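Local coordinates for protein uracil-DNA glycosylase (Nitratifractor salsuginis, PDB 5X3G) that is a member of the uracil-DNA glycosylase family, a single-chain alpha/beta protein with a central four-stranded parallel sheet flanked by helices, at residues 121-126 / 237-243. Coordinates in Å, arbitrary orientation, origin at the centre of the assembly. Residues are numbered along the deposited sequence.
Sequences KMALVA and IVNEKAW
This is an apolar packing contact between the helical C-terminal end of helix 114-126 and the turn before helix 240-246, with the first turn of that helix, the last of the chain. The centre of the contact is about 18 Å from the centre of the chain. I237 is in a 3-10 conformation, and the chain enters the second helix at E240. N239 is the N-cap: N239 OD1 accepts from A242 N at 3.2 Å. The CA atoms of M122 and I237 are 4.2 Å apart, those of A126 and W243 5.0 Å. M122 is selenomethionine (chi1 t, chi2 m). M122 CG lies 4.0 Å from both A242 CB and W243 CD1. M122 SE is 5.2 Å from the centroid of the W243 five-membered ring, at the edge, a Met-aromatic contact. V125 (chi1 t) puts CG1 3.6 Å from W243 CZ2. A126 CB meets W243 CB at 4.0 Å. W243 (chi1 m) donates from NE1 to I237 O at 3.0 Å, which ties the turn to its helix. A242 also touches L228 of strand 225-228, an outermost strand of the parallel sheet. No hydrogen bond joins the segments; the contact across them is mostly apolar van der Waals packing, while the indole NH is satisfied locally.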
loop_
_atom_site.group_PDB
_atom_site.type_symbol
_atom_site.label_atom_id
_atom_site.label_comp_id
_atom_site.label_asym_id
_atom_site.label_seq_id
_atom_site.Cartn_x
_atom_site.Cartn_y
_atom_site.Cartn_z
ATOM N N LYS A 121 -7.891 8.112 12.330
ATOM C CA LYS A 121 -8.608 8.153 13.603
ATOM C C LYS A 121 -8.346 6.893 14.425
ATOM O O LYS A 121 -8.147 6.968 15.644
ATOM C CB LYS A 121 -10.106 8.333 13.364
ATOM C CG LYS A 121 -10.500 9.707 12.859
ATOM C CD LYS A 121 -12.004 9.790 12.666
ATOM C CE LYS A 121 -12.414 11.111 12.052
ATOM N NZ LYS A 121 -13.894 11.193 11.902
HETATM N N MSE A 122 -8.354 5.729 13.776
HETATM C CA MSE A 122 -8.067 4.443 14.419
HETATM C C MSE A 122 -6.697 4.481 15.088
HETATM O O MSE A 122 -6.553 4.055 16.232
HETATM C CB MSE A 122 -8.135 3.292 13.392
HETATM C CG MSE A 122 -7.844 1.874 13.939
HETATM SE SE MSE A 122 -5.952 1.493 14.310
HETATM C CE MSE A 122 -5.244 1.588 12.496
ATOM N N ALA A 123 -5.693 4.987 14.367
ATOM C CA ALA A 123 -4.349 5.051 14.927
ATOM C C ALA A 123 -4.284 6.023 16.098
ATOM O O ALA A 123 -3.592 5.762 17.091
ATOM C CB ALA A 123 -3.347 5.439 13.843
ATOM N N LEU A 124 -5.003 7.146 16.006
ATOM C CA LEU A 124 -5.063 8.075 17.130
ATOM C C LEU A 124 -5.705 7.435 18.354
ATOM O O LEU A 124 -5.323 7.748 19.487
ATOM C CB LEU A 124 -5.825 9.337 16.730
ATOM C CG LEU A 124 -5.115 10.293 15.774
ATOM C CD1 LEU A 124 -6.055 11.417 15.356
ATOM C CD2 LEU A 124 -3.836 10.843 16.417
ATOM N N VAL A 125 -6.680 6.547 18.156
ATOM C CA VAL A 125 -7.277 5.850 19.293
ATOM C C VAL A 125 -6.303 4.825 19.862
ATOM O O VAL A 125 -6.076 4.765 21.076
ATOM C CB VAL A 125 -8.607 5.192 18.887
ATOM C CG1 VAL A 125 -9.128 4.303 20.013
ATOM C CG2 VAL A 125 -9.631 6.250 18.513
ATOM N N ALA A 126 -5.713 4.002 18.988
ATOM C CA ALA A 126 -4.895 2.882 19.442
ATOM C C ALA A 126 -3.655 3.346 20.189
ATOM O O ALA A 126 -3.128 2.612 21.034
ATOM C CB ALA A 126 -4.498 2.012 18.250
ATOM N N ILE A 237 -12.719 2.368 13.083
ATOM C CA ILE A 237 -12.051 3.235 14.049
ATOM C C ILE A 237 -11.979 2.574 15.419
ATOM O O ILE A 237 -10.992 2.739 16.147
ATOM C CB ILE A 237 -12.756 4.607 14.112
ATOM C CG1 ILE A 237 -12.734 5.282 12.740
ATOM C CG2 ILE A 237 -12.095 5.511 15.139
ATOM C CD1 ILE A 237 -13.580 6.533 12.666
ATOM N N VAL A 238 -12.995 1.794 15.788
ATOM C CA VAL A 238 -12.988 1.147 17.095
ATOM C C VAL A 238 -12.866 -0.363 16.933
ATOM O O VAL A 238 -13.331 -1.130 17.783
ATOM C CB VAL A 238 -14.239 1.521 17.912
ATOM C CG1 VAL A 238 -14.202 2.995 18.285
ATOM C CG2 VAL A 238 -15.500 1.200 17.130
ATOM N N ASN A 239 -12.227 -0.796 15.849
ATOM C CA ASN A 239 -11.963 -2.213 15.619
ATOM C C ASN A 239 -10.717 -2.605 16.404
ATOM O O ASN A 239 -9.602 -2.212 16.048
ATOM C CB ASN A 239 -11.788 -2.490 14.130
ATOM C CG ASN A 239 -11.776 -3.972 13.810
ATOM O OD1 ASN A 239 -10.871 -4.699 14.217
ATOM N ND2 ASN A 239 -12.783 -4.426 13.073
ATOM N N GLU A 240 -10.900 -3.389 17.469
ATOM C CA GLU A 240 -9.792 -3.667 18.378
ATOM C C GLU A 240 -8.747 -4.584 17.751
ATOM O O GLU A 240 -7.575 -4.545 18.149
ATOM C CB GLU A 240 -10.333 -4.256 19.681
ATOM C CG GLU A 240 -11.196 -3.265 20.451
ATOM C CD GLU A 240 -11.939 -3.890 21.616
ATOM O OE1 GLU A 240 -11.864 -5.125 21.786
ATOM O OE2 GLU A 240 -12.601 -3.136 22.360
ATOM N N LYS A 241 -9.138 -5.408 16.776
ATOM C CA LYS A 241 -8.140 -6.177 16.040
ATOM C C LYS A 241 -7.198 -5.246 15.286
ATOM O O LYS A 241 -5.986 -5.499 15.204
ATOM C CB LYS A 241 -8.826 -7.159 15.087
ATOM C CG LYS A 241 -7.884 -8.164 14.443
ATOM C CD LYS A 241 -8.635 -9.196 13.608
ATOM C CE LYS A 241 -7.735 -10.375 13.259
ATOM N NZ LYS A 241 -8.428 -11.376 12.401
ATOM N N ALA A 242 -7.738 -4.143 14.757
ATOM C CA ALA A 242 -6.897 -3.118 14.151
ATOM C C ALA A 242 -5.998 -2.456 15.189
ATOM O O ALA A 242 -4.812 -2.224 14.927
ATOM C CB ALA A 242 -7.764 -2.074 13.448
ATOM N N TRP A 243 -6.543 -2.141 16.370
ATOM C CA TRP A 243 -5.718 -1.572 17.434
ATOM C C TRP A 243 -4.535 -2.470 17.753
ATOM O O TRP A 243 -3.418 -1.986 17.973
ATOM C CB TRP A 243 -6.531 -1.366 18.711
ATOM C CG TRP A 243 -7.743 -0.507 18.614
ATOM C CD1 TRP A 243 -8.186 0.202 17.535
ATOM C CD2 TRP A 243 -8.678 -0.265 19.667
ATOM N NE1 TRP A 243 -9.349 0.868 17.856
ATOM C CE2 TRP A 243 -9.668 0.597 19.161
ATOM C CE3 TRP A 243 -8.769 -0.697 20.992
ATOM C CZ2 TRP A 243 -10.740 1.034 19.936
ATOM C CZ3 TRP A 243 -9.830 -0.263 21.760
ATOM C CH2 TRP A 243 -10.802 0.593 21.231
#